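Local coordinates for D-galactonate dehydratase family member SEN1436 (PDB 3TW9), which catalyses, at a low rate in vitro, the magnesium-dependent dehydration of D-gluconate to 2-dehydro-3-deoxy-D-gluconate, at residues C[325-328]-C[332-335]; C[334-339]-C[347-352]. One frame throughout, in Å; residues are numbered along the deposited sequence.

How the contacts relate
Both contacts lie in the C-terminal, enolase-like barrel domain and use helix 330-342. Their centres are 8 Å apart. Contact 1 comes first along the chain: the loop after strand 319-320 folds against the first turns of the helix. Contact 2 begins where contact 1 ends, sharing Arg334 and Lys335, and sets the middle of the helix against the end of strand 346-347 and the loop beyond it. Together they follow one beta-alpha-beta unit, with strands 319-320 and 346-347 parallel neighbours. They join directly at two points: Ile327 CD1 on Leu336 CD2 (3.6 Å) and Ala333 O on Trp349 CH2 (3.4 Å). The loop of contact 2 leads into the active site.

Contact 1: residues C[325-328]-C[332-335]; sequences STIG and PARK
Ile327 leaves the loop 325-328 and points at the start of helix 330-342. From CB, CG1 is set between the backbone N and the carbonyl carbon (chi1 60°), and the chain then runs on extended to CD1. This carries the methyl to the helix backbone. CD1 lies 3.8 Å from Ala333 CA and 4.0 Å from Ala333 CB.

Pro332 fills the other half of the contact. Its ring meets backbone atoms of the loop. CG is 3.1 Å from Ile327 O and 3.4 Å from Gly328 C, while CD is 3.5 Å from Gly328 O. The packing here is tight. Gly328 has a positive phi (102°), and having no side chain it leaves Pro332 CG close to the glycine carbonyl carbon. The turn also has a weak hydrogen bond from Gly328 N to Ser325 O.

The contact packs the loop beyond strand 319-320 on the helix that follows it. Helix 93-101 adds Trp97, which touches Pro332 and hydrogen-bonds Gly328 O through NE1. Asn113 and Asn114 of helix 110-131 hydrogen-bond to Thr326. Ala333 also meets Leu366 on helix 357-369, so the helix start is packed from several directions.

Contact 2: residues C[334-339]-C[347-352]; sequences RKLAVY and TAWHGP
Trp349 reaches from the loop after strand 346-347 to the side of helix 330-342. It has the most surface buried in this contact, followed by Ala337. The indole meets the helix with the edge of its six-membered ring. CZ2 lies 3.9 Å from Ala337 CB, and CZ3 lies 4.2 Å from Leu336 CD2. Both methyls sit near the ring plane, so neither covers a face. Trp349 CG is anti to the carbonyl carbon (chi1 -54°), and the long ring brings its far edge to the helix.

Ala337 is the common point. Its CB touches Trp349 and also Thr347 CG2, the latter at 3.9 Å. The small side chain is consistent with the close approach of strand end and helix, with Ala337 CA and Thr347 CA 6.3 Å apart. Thr347 CB lies over one face of the indole, toward its rim. The threonine thus packs on both the alanine and the ring.

Leu336 adds the second methyl. With CG anti to the backbone N (chi1 170°), CD2 reaches the ring edge. The leucine and the indole extend in opposing directions and meet side by side. All four touching residues are buried, and the contact is apolar.

Further on, the loop carries His350, assigned to substrate binding, and Pro352, whose position probably matters for activity and substrate specificity, as in relatives. Ala348 O accepts a hydrogen bond from Arg321, and Gly351 N gives one to Glu377; both partners probably bind substrate. Trp349 also packs on Leu366 of helix 357-369 and Gln376 of strand 376-377, while Leu336 meets Trp308 and Ile312 of helix 305-313. The contact therefore lies between the barrel strands and their outer helices.

Contact 1: residues C[325-328]-C[332-335]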
ATOM      1  N   SER C 325       5.353 -14.989  -5.424  1.00 19.46           N
ATOM      2  CA  SER C 325       6.779 -15.217  -5.198  1.00 19.38           C
ATOM      3  C   SER C 325       7.646 -14.618  -6.308  1.00 21.47           C
ATOM      4  O   SER C 325       8.784 -14.215  -6.058  1.00 18.33           O
ATOM      5  CB  SER C 325       7.118 -16.691  -5.010  1.00 15.98           C
ATOM      6  OG  SER C 325       6.861 -17.427  -6.201  1.00 17.03           O
ATOM      7  N   THR C 326       7.079 -14.542  -7.506  1.00 18.53           N
ATOM      8  CA  THR C 326       7.789 -14.102  -8.709  1.00 17.15           C
ATOM      9  C   THR C 326       7.870 -12.537  -8.820  1.00 17.50           C
ATOM     10  O   THR C 326       8.606 -12.021  -9.638  1.00 19.48           O
ATOM     11  CB  THR C 326       7.215 -14.858  -9.950  1.00 20.74           C
ATOM     12  OG1 THR C 326       7.291 -16.277  -9.686  1.00 22.21           O
ATOM     13  CG2 THR C 326       8.009 -14.581 -11.211  1.00 21.31           C
ATOM     14  N   ILE C 327       7.133 -11.827  -7.968  1.00 18.53           N
ATOM     15  CA  ILE C 327       7.330 -10.378  -7.781  1.00 17.49           C
ATOM     16  C   ILE C 327       8.010 -10.072  -6.439  1.00 17.81           C
ATOM     17  O   ILE C 327       8.135  -8.918  -6.052  1.00 17.09           O
ATOM     18  CB  ILE C 327       6.016  -9.562  -7.963  1.00 18.44           C
ATOM     19  CG1 ILE C 327       4.937  -9.992  -6.952  1.00 19.78           C
ATOM     20  CG2 ILE C 327       5.520  -9.700  -9.411  1.00 18.71           C
ATOM     21  CD1 ILE C 327       3.739  -9.070  -6.888  1.00 20.10           C
ATOM     22  N   GLY C 328       8.459 -11.122  -5.739  1.00 18.33           N
ATOM     23  CA  GLY C 328       9.291 -10.924  -4.561  1.00 17.92           C
ATOM     24  C   GLY C 328       8.660 -11.058  -3.192  1.00 18.29           C
ATOM     25  O   GLY C 328       9.247 -10.612  -2.224  1.00 24.34           O
ATOM     26  N   PRO C 332       6.162  -6.918  -1.480  1.00 18.63           N
ATOM     27  CA  PRO C 332       5.745  -6.222  -2.707  1.00 18.41           C
ATOM     28  C   PRO C 332       4.327  -6.500  -3.186  1.00 18.29           C
ATOM     29  O   PRO C 332       3.692  -5.592  -3.753  1.00 20.48           O
ATOM     30  CB  PRO C 332       6.769  -6.695  -3.743  1.00 17.89           C
ATOM     31  CG  PRO C 332       7.285  -7.992  -3.180  1.00 19.77           C
ATOM     32  CD  PRO C 332       7.354  -7.755  -1.718  1.00 18.28           C
ATOM     33  N   ALA C 333       3.811  -7.716  -2.970  1.00 15.51           N
ATOM     34  CA  ALA C 333       2.460  -8.052  -3.436  1.00 17.94           C
ATOM     35  C   ALA C 333       1.404  -7.220  -2.709  1.00 17.25           C
ATOM     36  O   ALA C 333       0.426  -6.794  -3.321  1.00 18.02           O
ATOM     37  CB  ALA C 333       2.167  -9.531  -3.267  1.00 18.30           C
ATOM     38  N   ARG C 334       1.604  -7.003  -1.418  1.00 19.51           N
ATOM     39  CA  ARG C 334       0.740  -6.161  -0.602  1.00 19.24           C
ATOM     40  C   ARG C 334       0.717  -4.726  -1.140  1.00 24.59           C
ATOM     41  O   ARG C 334      -0.355  -4.109  -1.252  1.00 20.97           O
ATOM     42  CB  ARG C 334       1.224  -6.174   0.859  1.00 27.76           C
ATOM     43  CG  ARG C 334       0.132  -6.358   1.864  1.00 44.69           C
ATOM     44  CD  ARG C 334      -0.575  -5.074   2.159  1.00 45.35           C
ATOM     45  NE  ARG C 334      -2.015  -5.289   2.219  1.00 56.08           N
ATOM     46  CZ  ARG C 334      -2.867  -4.584   2.958  1.00 50.57           C
ATOM     47  NH1 ARG C 334      -2.451  -3.593   3.737  1.00 54.64           N
ATOM     48  NH2 ARG C 334      -4.152  -4.886   2.914  1.00 48.37           N
ATOM     49  N   LYS C 335       1.887  -4.211  -1.497  1.00 17.07           N
ATOM     50  CA  LYS C 335       2.000  -2.851  -2.053  1.00 21.93           C
ATOM     51  C   LYS C 335       1.253  -2.758  -3.364  1.00 16.37           C
ATOM     52  O   LYS C 335       0.552  -1.767  -3.607  1.00 18.21           O
ATOM     53  CB  LYS C 335       3.457  -2.423  -2.221  1.00 21.10           C
ATOM     54  CG  LYS C 335       4.141  -2.230  -0.899  1.00 24.14           C
ATOM     55  CD  LYS C 335       5.546  -1.738  -1.103  1.00 21.65           C
ATOM     56  CE  LYS C 335       6.273  -1.758   0.234  1.00 24.12           C
ATOM     57  NZ  LYS C 335       7.747  -1.707   0.001  1.00 25.92           N
TER

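Contact 2: residues C[334-339]-C[347-352]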
ATOM      1  N   ARG C 334       1.604  -7.003  -1.418  1.00 19.51           N
ATOM      2  CA  ARG C 334       0.740  -6.161  -0.602  1.00 19.24           C
ATOM      3  C   ARG C 334       0.717  -4.726  -1.140  1.00 24.59           C
ATOM      4  O   ARG C 334      -0.355  -4.109  -1.252  1.00 20.97           O
ATOM      5  CB  ARG C 334       1.224  -6.174   0.859  1.00 27.76           C
ATOM      6  CG  ARG C 334       0.132  -6.358   1.864  1.00 44.69           C
ATOM      7  CD  ARG C 334      -0.575  -5.074   2.159  1.00 45.35           C
ATOM      8  NE  ARG C 334      -2.015  -5.289   2.219  1.00 56.08           N
ATOM      9  CZ  ARG C 334      -2.867  -4.584   2.958  1.00 50.57           C
ATOM     10  NH1 ARG C 334      -2.451  -3.593   3.737  1.00 54.64           N
ATOM     11  NH2 ARG C 334      -4.152  -4.886   2.914  1.00 48.37           N
ATOM     12  N   LYS C 335       1.887  -4.211  -1.497  1.00 17.07           N
ATOM     13  CA  LYS C 335       2.000  -2.851  -2.053  1.00 21.93           C
ATOM     14  C   LYS C 335       1.253  -2.758  -3.364  1.00 16.37           C
ATOM     15  O   LYS C 335       0.552  -1.767  -3.607  1.00 18.21           O
ATOM     16  CB  LYS C 335       3.457  -2.423  -2.221  1.00 21.10           C
ATOM     17  CG  LYS C 335       4.141  -2.230  -0.899  1.00 24.14           C
ATOM     18  CD  LYS C 335       5.546  -1.738  -1.103  1.00 21.65           C
ATOM     19  CE  LYS C 335       6.273  -1.758   0.234  1.00 24.12           C
ATOM     20  NZ  LYS C 335       7.747  -1.707   0.001  1.00 25.92           N
ATOM     21  N   LEU C 336       1.361  -3.821  -4.171  1.00 17.64           N
ATOM     22  CA  LEU C 336       0.715  -3.866  -5.468  1.00 17.00           C
ATOM     23  C   LEU C 336      -0.815  -3.965  -5.295  1.00 20.43           C
ATOM     24  O   LEU C 336      -1.564  -3.315  -6.011  1.00 17.63           O
ATOM     25  CB  LEU C 336       1.264  -5.058  -6.252  1.00 18.51           C
ATOM     26  CG  LEU C 336       0.601  -5.479  -7.569  1.00 21.12           C
ATOM     27  CD1 LEU C 336       0.457  -4.295  -8.528  1.00 18.28           C
ATOM     28  CD2 LEU C 336       1.481  -6.550  -8.176  1.00 17.97           C
ATOM     29  N   ALA C 337      -1.257  -4.774  -4.337  1.00 17.74           N
ATOM     30  CA  ALA C 337      -2.693  -4.910  -4.017  1.00 20.49           C
ATOM     31  C   ALA C 337      -3.281  -3.544  -3.639  1.00 20.22           C
ATOM     32  O   ALA C 337      -4.341  -3.160  -4.114  1.00 16.19           O
ATOM     33  CB  ALA C 337      -2.878  -5.892  -2.855  1.00 22.06           C
ATOM     34  N   VAL C 338      -2.553  -2.810  -2.805  1.00 17.25           N
ATOM     35  CA  VAL C 338      -2.925  -1.441  -2.406  1.00 14.29           C
ATOM     36  C   VAL C 338      -2.898  -0.457  -3.588  1.00 16.74           C
ATOM     37  O   VAL C 338      -3.826   0.338  -3.757  1.00 18.09           O
ATOM     38  CB  VAL C 338      -2.010  -0.926  -1.236  1.00 21.73           C
ATOM     39  CG1 VAL C 338      -2.149   0.585  -1.056  1.00 26.61           C
ATOM     40  CG2 VAL C 338      -2.314  -1.672   0.074  1.00 21.18           C
ATOM     41  N   TYR C 339      -1.867  -0.533  -4.434  1.00 16.29           N
ATOM     42  CA  TYR C 339      -1.773   0.369  -5.601  1.00 18.59           C
ATOM     43  C   TYR C 339      -2.982   0.082  -6.523  1.00 19.40           C
ATOM     44  O   TYR C 339      -3.647   0.983  -6.983  1.00 18.59           O
ATOM     45  CB  TYR C 339      -0.431   0.154  -6.349  1.00 17.10           C
ATOM     46  CG  TYR C 339      -0.041   1.342  -7.223  1.00 17.20           C
ATOM     47  CD1 TYR C 339       0.716   2.362  -6.700  1.00 20.65           C
ATOM     48  CD2 TYR C 339      -0.446   1.429  -8.559  1.00 18.31           C
ATOM     49  CE1 TYR C 339       1.058   3.471  -7.461  1.00 20.57           C
ATOM     50  CE2 TYR C 339      -0.093   2.537  -9.353  1.00 21.48           C
ATOM     51  CZ  TYR C 339       0.674   3.550  -8.777  1.00 23.38           C
ATOM     52  OH  TYR C 339       1.039   4.684  -9.485  1.00 19.38           O
ATOM     53  N   THR C 347      -7.512  -7.975  -7.185  1.00 17.35           N
ATOM     54  CA  THR C 347      -6.414  -8.959  -7.192  1.00 15.31           C
ATOM     55  C   THR C 347      -6.854 -10.328  -7.705  1.00 19.32           C
ATOM     56  O   THR C 347      -7.996 -10.738  -7.514  1.00 20.72           O
ATOM     57  CB  THR C 347      -5.760  -9.063  -5.812  1.00 18.62           C
ATOM     58  OG1 THR C 347      -6.666  -9.699  -4.896  1.00 15.21           O
ATOM     59  CG2 THR C 347      -5.361  -7.680  -5.303  1.00 23.95           C
ATOM     60  N   ALA C 348      -5.955 -11.014  -8.403  1.00 18.18           N
ATOM     61  CA  ALA C 348      -6.235 -12.383  -8.867  1.00 18.21           C
ATOM     62  C   ALA C 348      -4.914 -13.123  -8.889  1.00 15.44           C
ATOM     63  O   ALA C 348      -4.456 -13.589  -9.938  1.00 18.45           O
ATOM     64  CB  ALA C 348      -6.937 -12.392 -10.222  1.00 20.39           C
ATOM     65  N   TRP C 349      -4.346 -13.296  -7.702  1.00 18.23           N
ATOM     66  CA  TRP C 349      -2.981 -13.891  -7.630  1.00 18.67           C
ATOM     67  C   TRP C 349      -2.924 -15.234  -8.328  1.00 21.60           C
ATOM     68  O   TRP C 349      -3.889 -16.017  -8.283  1.00 18.66           O
ATOM     69  CB  TRP C 349      -2.558 -14.076  -6.198  1.00 21.43           C
ATOM     70  CG  TRP C 349      -2.650 -12.837  -5.366  1.00 21.39           C
ATOM     71  CD1 TRP C 349      -3.347 -12.699  -4.193  1.00 15.99           C
ATOM     72  CD2 TRP C 349      -2.018 -11.555  -5.617  1.00 20.13           C
ATOM     73  NE1 TRP C 349      -3.186 -11.422  -3.701  1.00 20.79           N
ATOM     74  CE2 TRP C 349      -2.383 -10.700  -4.548  1.00 20.12           C
ATOM     75  CE3 TRP C 349      -1.186 -11.051  -6.642  1.00 18.90           C
ATOM     76  CZ2 TRP C 349      -1.940  -9.362  -4.454  1.00 18.64           C
ATOM     77  CZ3 TRP C 349      -0.757  -9.704  -6.566  1.00 21.82           C
ATOM     78  CH2 TRP C 349      -1.126  -8.886  -5.464  1.00 21.28           C
ATOM     79  N   HIS C 350      -1.792 -15.495  -8.980  1.00 19.26           N
ATOM     80  CA  HIS C 350      -1.606 -16.723  -9.720  1.00 20.52           C
ATOM     81  C   HIS C 350      -1.698 -17.926  -8.779  1.00 14.28           C
ATOM     82  O   HIS C 350      -1.066 -17.930  -7.730  1.00 19.59           O
ATOM     83  CB  HIS C 350      -0.263 -16.698 -10.432  1.00 19.96           C
ATOM     84  CG  HIS C 350      -0.158 -17.684 -11.551  1.00 16.31           C
ATOM     85  ND1 HIS C 350       1.043 -18.253 -11.916  1.00 20.03           N
ATOM     86  CD2 HIS C 350      -1.101 -18.231 -12.358  1.00 16.15           C
ATOM     87  CE1 HIS C 350       0.837 -19.094 -12.915  1.00 19.35           C
ATOM     88  NE2 HIS C 350      -0.449 -19.085 -13.215  1.00 21.07           N
ATOM     89  N   GLY C 351      -2.524 -18.903  -9.167  1.00 21.87           N
ATOM     90  CA  GLY C 351      -2.733 -20.119  -8.356  1.00 22.61           C
ATOM     91  C   GLY C 351      -2.679 -21.407  -9.163  1.00 22.77           C
ATOM     92  O   GLY C 351      -3.678 -22.152  -9.248  1.00 27.30           O
ATOM     93  N   PRO C 352      -1.509 -21.702  -9.763  1.00 21.63           N
ATOM     94  CA  PRO C 352      -1.385 -22.877 -10.612  1.00 22.48           C
ATOM     95  C   PRO C 352      -0.942 -24.087  -9.772  1.00 20.56           C
ATOM     96  O   PRO C 352      -1.083 -24.058  -8.543  1.00 24.60           O
ATOM     97  CB  PRO C 352      -0.269 -22.443 -11.560  1.00 21.26           C
ATOM     98  CG  PRO C 352       0.674 -21.691 -10.648  1.00 14.97           C
ATOM     99  CD  PRO C 352      -0.220 -20.974  -9.668  1.00 22.24           C
TER